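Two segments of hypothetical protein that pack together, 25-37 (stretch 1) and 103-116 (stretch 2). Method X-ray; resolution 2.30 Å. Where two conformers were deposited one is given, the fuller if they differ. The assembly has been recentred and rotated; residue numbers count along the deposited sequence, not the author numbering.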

ATOM      1  N   PRO A  25       9.263 -24.002  13.225  1.00 21.88           N
ATOM      2  CA  PRO A  25       8.876 -24.279  11.824  1.00 22.45           C
ATOM      3  C   PRO A  25       7.898 -25.475  11.644  1.00 23.19           C
ATOM      4  O   PRO A  25       8.023 -26.499  12.293  1.00 23.14           O
ATOM      5  N   ARG A  26       6.939 -25.285  10.705  1.00 23.45           N
ATOM      6  CA  ARG A  26       6.168 -26.343  10.063  1.00 23.36           C
ATOM      7  C   ARG A  26       6.920 -26.880   8.867  1.00 22.93           C
ATOM      8  O   ARG A  26       6.899 -26.306   7.797  1.00 23.00           O
ATOM      9  N   LEU A  27       7.698 -27.915   9.180  1.00 22.38           N
ATOM     10  CA  LEU A  27       8.658 -28.511   8.241  1.00 22.33           C
ATOM     11  C   LEU A  27       8.048 -29.145   6.986  1.00 22.33           C
ATOM     12  O   LEU A  27       8.602 -29.026   5.890  1.00 22.30           O
ATOM     13  N   ASP A  28       6.923 -29.833   7.141  1.00 22.39           N
ATOM     14  CA  ASP A  28       6.239 -30.410   5.982  1.00 22.60           C
ATOM     15  C   ASP A  28       5.771 -29.316   4.999  1.00 22.61           C
ATOM     16  O   ASP A  28       5.924 -29.463   3.783  1.00 22.59           O
ATOM     17  N   VAL A  29       5.238 -28.211   5.529  1.00 22.80           N
ATOM     18  CA  VAL A  29       4.747 -27.107   4.689  1.00 22.76           C
ATOM     19  C   VAL A  29       5.891 -26.449   3.923  1.00 22.96           C
ATOM     20  O   VAL A  29       5.788 -26.245   2.710  1.00 23.05           O
ATOM     21  N   ILE A  30       6.972 -26.122   4.634  1.00 22.96           N
ATOM     22  CA  ILE A  30       8.165 -25.538   4.014  1.00 23.14           C
ATOM     23  C   ILE A  30       8.784 -26.440   2.932  1.00 23.55           C
ATOM     24  O   ILE A  30       9.154 -25.963   1.848  1.00 23.70           O
ATOM     25  N   GLU A  31       8.895 -27.732   3.222  1.00 23.44           N
ATOM     26  CA  GLU A  31       9.413 -28.697   2.247  1.00 23.77           C
ATOM     27  C   GLU A  31       8.561 -28.704   0.967  1.00 23.06           C
ATOM     28  O   GLU A  31       9.088 -28.791  -0.155  1.00 22.10           O
ATOM     29  N   GLN A  32       7.247 -28.581   1.139  1.00 22.56           N
ATOM     30  CA  GLN A  32       6.367 -28.492  -0.016  1.00 22.76           C
ATOM     31  C   GLN A  32       6.617 -27.198  -0.826  1.00 22.63           C
ATOM     32  O   GLN A  32       6.572 -27.221  -2.055  1.00 22.56           O
ATOM     33  N   LEU A  33       6.912 -26.093  -0.141  1.00 22.36           N
ATOM     34  CA  LEU A  33       7.288 -24.839  -0.803  1.00 22.49           C
ATOM     35  C   LEU A  33       8.510 -25.040  -1.704  1.00 22.67           C
ATOM     36  O   LEU A  33       8.571 -24.493  -2.807  1.00 23.11           O
ATOM     37  N   ARG A  34       9.479 -25.821  -1.227  1.00 22.65           N
ATOM     38  CA  ARG A  34      10.689 -26.146  -2.004  1.00 22.47           C
ATOM     39  C   ARG A  34      10.372 -26.905  -3.311  1.00 22.44           C
ATOM     40  O   ARG A  34      10.968 -26.636  -4.365  1.00 22.49           O
ATOM     41  N   GLU A  35       9.441 -27.857  -3.234  1.00 21.90           N
ATOM     42  CA  GLU A  35       9.049 -28.649  -4.399  1.00 21.39           C
ATOM     43  C   GLU A  35       8.343 -27.781  -5.440  1.00 20.73           C
ATOM     44  O   GLU A  35       8.578 -27.939  -6.639  1.00 20.01           O
ATOM     45  N   TYR A  36       7.483 -26.873  -4.975  1.00 19.52           N
ATOM     46  CA  TYR A  36       6.814 -25.928  -5.863  1.00 19.29           C
ATOM     47  C   TYR A  36       7.780 -24.916  -6.485  1.00 19.24           C
ATOM     48  O   TYR A  36       7.638 -24.573  -7.664  1.00 19.04           O
ATOM     49  N   HIS A  37       8.759 -24.452  -5.712  1.00 19.30           N
ATOM     50  CA  HIS A  37       9.821 -23.621  -6.277  1.00 20.38           C
ATOM     51  C   HIS A  37      10.545 -24.364  -7.425  1.00 20.35           C
ATOM     52  O   HIS A  37      10.871 -23.767  -8.450  1.00 20.32           O
ATOM     53  N   ARG A 103      -5.715 -24.450   2.774  1.00 21.53           N
ATOM     54  CA  ARG A 103      -5.131 -24.464   4.104  1.00 21.33           C
ATOM     55  C   ARG A 103      -3.787 -25.211   4.089  1.00 20.98           C
ATOM     56  O   ARG A 103      -3.590 -26.088   3.250  1.00 20.58           O
ATOM     57  N   PRO A 104      -2.864 -24.878   5.003  1.00 21.22           N
ATOM     58  CA  PRO A 104      -1.517 -25.463   4.966  1.00 21.26           C
ATOM     59  C   PRO A 104      -1.523 -26.986   5.089  1.00 21.45           C
ATOM     60  O   PRO A 104      -0.610 -27.606   4.541  1.00 21.81           O
ATOM     61  N   SER A 105      -2.525 -27.576   5.742  1.00 21.38           N
ATOM     62  CA  SER A 105      -2.620 -29.041   5.806  1.00 21.75           C
ATOM     63  C   SER A 105      -3.031 -29.639   4.467  1.00 21.34           C
ATOM     64  O   SER A 105      -2.561 -30.706   4.113  1.00 22.02           O
ATOM     65  N   GLU A 106      -3.897 -28.962   3.726  1.00 20.55           N
ATOM     66  CA  GLU A 106      -4.228 -29.420   2.375  1.00 20.25           C
ATOM     67  C   GLU A 106      -3.020 -29.305   1.434  1.00 20.13           C
ATOM     68  O   GLU A 106      -2.770 -30.203   0.642  1.00 20.66           O
ATOM     69  N   PHE A 107      -2.283 -28.201   1.532  1.00 19.52           N
ATOM     70  CA  PHE A 107      -1.121 -27.929   0.690  1.00 19.44           C
ATOM     71  C   PHE A 107      -0.011 -28.958   0.885  1.00 19.77           C
ATOM     72  O   PHE A 107       0.711 -29.295  -0.056  1.00 19.38           O
ATOM     73  N   ALA A 108       0.131 -29.416   2.124  1.00 20.26           N
ATOM     74  CA  ALA A 108       1.181 -30.354   2.502  1.00 20.82           C
ATOM     75  C   ALA A 108       0.877 -31.765   2.022  1.00 21.29           C
ATOM     76  O   ALA A 108       1.798 -32.525   1.734  1.00 21.58           O
ATOM     77  N   SER A 109      -0.406 -32.108   1.936  1.00 21.92           N
ATOM     78  CA  SER A 109      -0.808 -33.491   1.704  1.00 22.86           C
ATOM     79  C   SER A 109      -1.343 -33.789   0.296  1.00 23.19           C
ATOM     80  O   SER A 109      -1.597 -34.943  -0.037  1.00 23.33           O
ATOM     81  N   MET A 110      -1.513 -32.758  -0.529  1.00 23.67           N
ATOM     82  CA  MET A 110      -2.033 -32.947  -1.884  1.00 23.42           C
ATOM     83  C   MET A 110      -1.009 -32.536  -2.933  1.00 23.15           C
ATOM     84  O   MET A 110      -0.211 -31.632  -2.688  1.00 22.74           O
ATOM     85  N   ASN A 111      -1.053 -33.200  -4.093  1.00 22.90           N
ATOM     86  CA  ASN A 111      -0.267 -32.790  -5.260  1.00 23.00           C
ATOM     87  C   ASN A 111      -0.961 -31.694  -6.069  1.00 23.15           C
ATOM     88  O   ASN A 111      -2.114 -31.341  -5.787  1.00 23.32           O
ATOM     89  N   LEU A 112      -0.253 -31.159  -7.065  1.00 23.18           N
ATOM     90  CA  LEU A 112      -0.762 -30.073  -7.903  1.00 23.25           C
ATOM     91  C   LEU A 112      -2.072 -30.433  -8.601  1.00 23.09           C
ATOM     92  O   LEU A 112      -3.018 -29.641  -8.575  1.00 23.17           O
ATOM     93  N   GLU A 113      -2.126 -31.623  -9.201  1.00 22.86           N
ATOM     94  CA  GLU A 113      -3.354 -32.132  -9.821  1.00 23.11           C
ATOM     95  C   GLU A 113      -4.517 -32.081  -8.828  1.00 22.74           C
ATOM     96  O   GLU A 113      -5.587 -31.581  -9.156  1.00 22.70           O
ATOM     97  N   GLU A 114      -4.279 -32.579  -7.615  1.00 22.74           N
ATOM     98  CA  GLU A 114      -5.268 -32.575  -6.538  1.00 22.75           C
ATOM     99  C   GLU A 114      -5.704 -31.176  -6.102  1.00 22.67           C
ATOM    100  O   GLU A 114      -6.883 -30.967  -5.837  1.00 23.26           O
ATOM    101  N   ILE A 115      -4.765 -30.228  -6.018  1.00 22.44           N
ATOM    102  CA  ILE A 115      -5.092 -28.847  -5.662  1.00 22.25           C
ATOM    103  C   ILE A 115      -5.970 -28.245  -6.761  1.00 22.05           C
ATOM    104  O   ILE A 115      -6.985 -27.592  -6.482  1.00 21.71           O
ATOM    105  N   HIS A 116      -5.562 -28.479  -8.005  1.00 22.00           N
ATOM    106  CA  HIS A 116      -6.289 -28.024  -9.183  1.00 22.39           C
ATOM    107  C   HIS A 116      -7.729 -28.512  -9.167  1.00 22.16           C
ATOM    108  O   HIS A 116      -8.626 -27.786  -9.585  1.00 22.05           O
TER

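The most striking feature of this contact is the double use of Gln32, whose polar end and aliphatic stem both engage Phe107. Its CA-to-CB bond points toward the second stretch, and with chi1 t and chi2 p the amide reaches the backbone where helix 104-109 is finishing. There Gln32 NE2 donates to Phe107 O at 2.9 Å with an N-H...acceptor angle of 164°, the one hydrogen bond between the stretches. A carbonyl near the C-terminal end of a helix tends to lack an amide from the next turn, so a side-chain donor suits it well. Met110 O is also near, 3.4 Å from Gln32 NE2, but the angle is too poor for a hydrogen bond. Meanwhile Gln32 CG lies over the face of the Phe107 ring, 3.7 Å from its centroid and 20° off the ring normal, a CH-pi contact. Glutamine suits this place because its methylene groups can cover an aromatic ring while its amide satisfies a carbonyl.

Phe107 is the knob of the interface. Its CA-to-CB bond points sideways, but chi1 t (174°) brings the ring nearer to helix 27-37, where it sits among Val29, Gln32, Leu33 and Tyr36, residues from successive turns of that helix. Val29 O approaches the ring edge, 3.6 Å from Phe107 CE2; the edge of an aromatic ring carries slight positive charge, so a carbonyl oxygen is tolerated there. Leu33 adds an apolar wall, its CD1 4.0 Å from Phe107 CZ. A flat, wide side chain fills this hollow and accounts for the largest covered area of any residue here, 115 Å².

Tyr36 (chi1 m) also points toward the second stretch. Its CE1 comes within 3.5 Å of Phe107 CE1, and the two rings meet obliquely, with centroids 5.0 Å apart and planes at 42°. Beyond Phe107 the tyrosine reaches the start of the next helix: its CE2 is 3.9 Å from Leu112 CG, and its OH is 3.8 Å from Ile115 CG1. The length of the phenol allows this reach, but at a cost, for Tyr36 OH is buried by the contact without a polar partner in the model. The helix it meets is capped by Asn111, whose OD1 accepts from Glu114 N at 2.8 Å.

Helices 27-37 and 104-109 cross at 55°, with axes 8.8 Å apart at closest approach. Val29 and Ala108, whose CA-to-CB bonds both point sideways, bring the backbones close. Their CA atoms are 5.3 Å apart, a closeness compatible with alanine's single methyl. Val29, chi1 t, places CG2 3.8 Å from Pro104 CB and 4.4 Å from Ala108 CB; its compact branches fill the space without needing a long reach. Asp28, exposed, brings OD2 within 4.0 Å of Ala108 CB. Arg26, with chi1 m, extends its guanidinium past Pro104, NH1 lying 3.6 Å from Pro104 CB, while NH1 finds its hydrogen bond elsewhere in the structure.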

ATOM      1  CB  PRO A  25      10.159 -24.544  11.053  1.00 22.65           C
ATOM      2  CG  PRO A  25      11.171 -25.022  12.098  1.00 21.68           C
ATOM      3  CD  PRO A  25      10.656 -24.386  13.413  1.00 21.85           C
ATOM      4  CB  ARG A  26       4.799 -25.806   9.620  1.00 23.72           C
ATOM      5  CG  ARG A  26       3.846 -25.536  10.730  0.50 24.32           C
ATOM      6  CD  ARG A  26       2.411 -25.355  10.223  0.50 25.33           C
ATOM      7  NE  ARG A  26       1.842 -26.642   9.812  0.50 26.29           N
ATOM      8  CZ  ARG A  26       0.533 -26.665   9.501  0.50 27.65           C
ATOM      9  NH1 ARG A  26      -0.189 -25.560   9.582  0.50 27.82           N
ATOM     10  NH2 ARG A  26      -0.022 -27.802   9.076  0.50 26.86           N
ATOM     11  CB  LEU A  27       9.555 -29.531   8.952  1.00 21.94           C
ATOM     12  CG  LEU A  27      10.518 -29.033  10.038  1.00 22.53           C
ATOM     13  CD1 LEU A  27      11.035 -30.229  10.863  1.00 21.77           C
ATOM     14  CD2 LEU A  27      11.681 -28.186   9.480  1.00 19.46           C
ATOM     15  CB  ASP A  28       5.084 -31.325   6.416  1.00 22.23           C
ATOM     16  CG  ASP A  28       4.058 -30.619   7.306  1.00 23.05           C
ATOM     17  OD1 ASP A  28       4.314 -29.495   7.787  1.00 25.15           O
ATOM     18  OD2 ASP A  28       2.953 -31.118   7.588  1.00 23.59           O
ATOM     19  CB  VAL A  29       3.960 -26.027   5.500  1.00 22.97           C
ATOM     20  CG1 VAL A  29       3.727 -24.788   4.656  1.00 21.66           C
ATOM     21  CG2 VAL A  29       2.619 -26.582   6.025  1.00 22.60           C
ATOM     22  CB  ILE A  30       9.226 -25.171   5.081  1.00 23.24           C
ATOM     23  CG1 ILE A  30       8.644 -24.192   6.113  1.00 22.94           C
ATOM     24  CG2 ILE A  30      10.459 -24.561   4.419  1.00 22.47           C
ATOM     25  CD1 ILE A  30       9.626 -23.846   7.220  1.00 21.43           C
ATOM     26  CB  GLU A  31       9.503 -30.097   2.866  1.00 23.78           C
ATOM     27  CG  GLU A  31      10.170 -31.158   1.981  1.00 26.84           C
ATOM     28  CD  GLU A  31      11.642 -30.866   1.659  1.00 29.10           C
ATOM     29  OE1 GLU A  31      12.329 -30.200   2.465  1.00 29.32           O
ATOM     30  OE2 GLU A  31      12.116 -31.312   0.591  1.00 30.10           O
ATOM     31  CB  GLN A  32       4.903 -28.673   0.382  1.00 22.37           C
ATOM     32  CG  GLN A  32       3.972 -28.928  -0.800  1.00 24.02           C
ATOM     33  CD  GLN A  32       3.948 -30.378  -1.263  1.00 24.49           C
ATOM     34  OE1 GLN A  32       4.981 -30.942  -1.607  1.00 27.00           O
ATOM     35  NE2 GLN A  32       2.767 -30.982  -1.273  1.00 24.66           N
ATOM     36  CB  LEU A  33       7.567 -23.725   0.225  1.00 22.05           C
ATOM     37  CG  LEU A  33       6.984 -22.326   0.087  0.50 22.58           C
ATOM     38  CD1 LEU A  33       5.531 -22.378  -0.348  0.50 23.04           C
ATOM     39  CD2 LEU A  33       7.110 -21.601   1.417  0.50 21.69           C
ATOM     40  CB  ARG A  34      11.666 -26.967  -1.152  1.00 22.36           C
ATOM     41  CG  ARG A  34      12.355 -26.195  -0.036  0.50 22.49           C
ATOM     42  CD  ARG A  34      13.722 -26.749   0.343  0.50 22.27           C
ATOM     43  NE  ARG A  34      14.231 -26.144   1.572  0.50 22.92           N
ATOM     44  CZ  ARG A  34      14.118 -26.681   2.784  0.50 23.30           C
ATOM     45  NH1 ARG A  34      13.511 -27.849   2.955  0.50 22.63           N
ATOM     46  NH2 ARG A  34      14.609 -26.044   3.836  0.50 23.60           N
ATOM     47  CB  GLU A  35       8.146 -29.819  -4.000  1.00 21.81           C
ATOM     48  CG  GLU A  35       8.825 -30.828  -3.091  0.50 22.11           C
ATOM     49  CD  GLU A  35       8.872 -32.224  -3.685  0.50 23.85           C
ATOM     50  OE1 GLU A  35       8.671 -33.193  -2.917  0.50 24.55           O
ATOM     51  OE2 GLU A  35       9.117 -32.360  -4.910  0.50 24.01           O
ATOM     52  CB  TYR A  36       5.657 -25.210  -5.158  1.00 19.04           C
ATOM     53  CG  TYR A  36       4.377 -26.017  -5.141  1.00 19.03           C
ATOM     54  CD1 TYR A  36       4.220 -27.099  -4.258  1.00 16.92           C
ATOM     55  CD2 TYR A  36       3.318 -25.701  -5.993  1.00 17.85           C
ATOM     56  CE1 TYR A  36       3.064 -27.842  -4.233  1.00 16.26           C
ATOM     57  CE2 TYR A  36       2.142 -26.448  -5.968  1.00 18.61           C
ATOM     58  CZ  TYR A  36       2.027 -27.515  -5.080  1.00 16.95           C
ATOM     59  OH  TYR A  36       0.885 -28.256  -5.042  1.00 16.98           O
ATOM     60  CB  HIS A  37      10.799 -23.152  -5.187  1.00 20.99           C
ATOM     61  CG  HIS A  37      11.837 -22.179  -5.670  1.00 23.59           C
ATOM     62  ND1 HIS A  37      11.770 -20.823  -5.409  1.00 26.39           N
ATOM     63  CD2 HIS A  37      12.975 -22.369  -6.387  1.00 25.19           C
ATOM     64  CE1 HIS A  37      12.822 -20.224  -5.947  1.00 27.25           C
ATOM     65  NE2 HIS A  37      13.562 -21.138  -6.554  1.00 25.76           N
ATOM     66  CB  ARG A 103      -6.125 -25.057   5.102  1.00 21.28           C
ATOM     67  CG  ARG A 103      -7.447 -24.266   5.169  0.50 19.62           C
ATOM     68  CD  ARG A 103      -8.485 -24.820   6.173  0.50 18.00           C
ATOM     69  NE  ARG A 103      -9.211 -25.982   5.662  0.50 14.91           N
ATOM     70  CZ  ARG A 103     -10.164 -25.936   4.734  0.50 14.66           C
ATOM     71  NH1 ARG A 103     -10.529 -24.777   4.198  0.50 14.26           N
ATOM     72  NH2 ARG A 103     -10.759 -27.058   4.337  0.50 13.63           N
ATOM     73  CB  PRO A 104      -0.784 -24.789   6.143  1.00 21.27           C
ATOM     74  CG  PRO A 104      -1.617 -23.622   6.520  0.50 21.10           C
ATOM     75  CD  PRO A 104      -3.022 -23.950   6.137  0.50 21.15           C
ATOM     76  CB  SER A 105      -3.582 -29.523   6.909  1.00 21.94           C
ATOM     77  OG  SER A 105      -4.920 -29.124   6.619  1.00 22.15           O
ATOM     78  CB  GLU A 106      -5.408 -28.637   1.795  1.00 19.87           C
ATOM     79  CG  GLU A 106      -6.693 -28.756   2.602  1.00 20.36           C
ATOM     80  CD  GLU A 106      -7.802 -27.860   2.081  1.00 20.46           C
ATOM     81  OE1 GLU A 106      -7.585 -26.624   1.994  1.00 19.17           O
ATOM     82  OE2 GLU A 106      -8.890 -28.399   1.763  1.00 19.95           O
ATOM     83  CB  PHE A 107      -0.576 -26.526   1.008  1.00 19.11           C
ATOM     84  CG  PHE A 107       0.729 -26.179   0.307  1.00 18.41           C
ATOM     85  CD1 PHE A 107       0.783 -26.031  -1.081  1.00 18.25           C
ATOM     86  CD2 PHE A 107       1.898 -25.968   1.047  1.00 17.84           C
ATOM     87  CE1 PHE A 107       1.993 -25.681  -1.734  1.00 18.36           C
ATOM     88  CE2 PHE A 107       3.109 -25.610   0.405  1.00 18.81           C
ATOM     89  CZ  PHE A 107       3.155 -25.473  -0.986  1.00 17.12           C
ATOM     90  CB  ALA A 108       1.381 -30.349   4.021  1.00 20.53           C
ATOM     91  CB  SER A 109      -1.842 -33.906   2.749  1.00 23.06           C
ATOM     92  OG  SER A 109      -3.034 -33.165   2.563  1.00 23.89           O
ATOM     93  CB  MET A 110      -3.304 -32.132  -2.115  1.00 23.63           C
ATOM     94  CG  MET A 110      -4.498 -32.476  -1.218  1.00 23.77           C
ATOM     95  SD  MET A 110      -5.773 -31.220  -1.407  1.00 25.81           S
ATOM     96  CE  MET A 110      -6.764 -31.606   0.034  1.00 23.46           C
ATOM     97  CB  ASN A 111       0.123 -33.984  -6.153  1.00 23.23           C
ATOM     98  CG  ASN A 111      -1.086 -34.756  -6.702  1.00 23.48           C
ATOM     99  OD1 ASN A 111      -2.032 -34.171  -7.244  1.00 23.96           O
ATOM    100  ND2 ASN A 111      -1.040 -36.080  -6.578  1.00 22.43           N
ATOM    101  CB  LEU A 112       0.296 -29.602  -8.918  1.00 23.45           C
ATOM    102  CG  LEU A 112       0.491 -28.089  -9.140  0.50 23.50           C
ATOM    103  CD1 LEU A 112       0.747 -27.788 -10.612  0.50 23.81           C
ATOM    104  CD2 LEU A 112      -0.666 -27.225  -8.613  0.50 23.17           C
ATOM    105  CB  GLU A 113      -3.156 -33.558 -10.356  1.00 23.13           C
ATOM    106  CG  GLU A 113      -4.259 -34.066 -11.284  1.00 24.33           C
ATOM    107  CD  GLU A 113      -4.085 -35.532 -11.701  1.00 26.28           C
ATOM    108  OE1 GLU A 113      -2.940 -35.959 -11.998  1.00 26.82           O
ATOM    109  OE2 GLU A 113      -5.101 -36.268 -11.748  1.00 26.58           O
ATOM    110  CB  GLU A 114      -4.748 -33.353  -5.327  1.00 22.76           C
ATOM    111  CG  GLU A 114      -4.860 -34.865  -5.444  0.50 23.34           C
ATOM    112  CD  GLU A 114      -4.016 -35.598  -4.411  0.50 24.13           C
ATOM    113  OE1 GLU A 114      -3.207 -36.461  -4.812  0.50 23.96           O
ATOM    114  OE2 GLU A 114      -4.162 -35.317  -3.196  0.50 24.55           O
ATOM    115  CB  ILE A 115      -3.809 -27.977  -5.463  1.00 22.21           C
ATOM    116  CG1 ILE A 115      -2.884 -28.546  -4.383  1.00 22.71           C
ATOM    117  CG2 ILE A 115      -4.170 -26.527  -5.151  1.00 22.17           C
ATOM    118  CD1 ILE A 115      -3.393 -28.415  -2.968  1.00 23.66           C
ATOM    119  CB  HIS A 116      -5.581 -28.500 -10.458  1.00 22.59           C
ATOM    120  CG  HIS A 116      -4.599 -27.513 -11.011  1.00 24.45           C
ATOM    121  ND1 HIS A 116      -3.844 -27.762 -12.143  1.00 26.78           N
ATOM    122  CD2 HIS A 116      -4.252 -26.268 -10.595  1.00 25.37           C
ATOM    123  CE1 HIS A 116      -3.076 -26.717 -12.398  1.00 27.34           C
ATOM    124  NE2 HIS A 116      -3.305 -25.796 -11.473  1.00 27.43           N
TER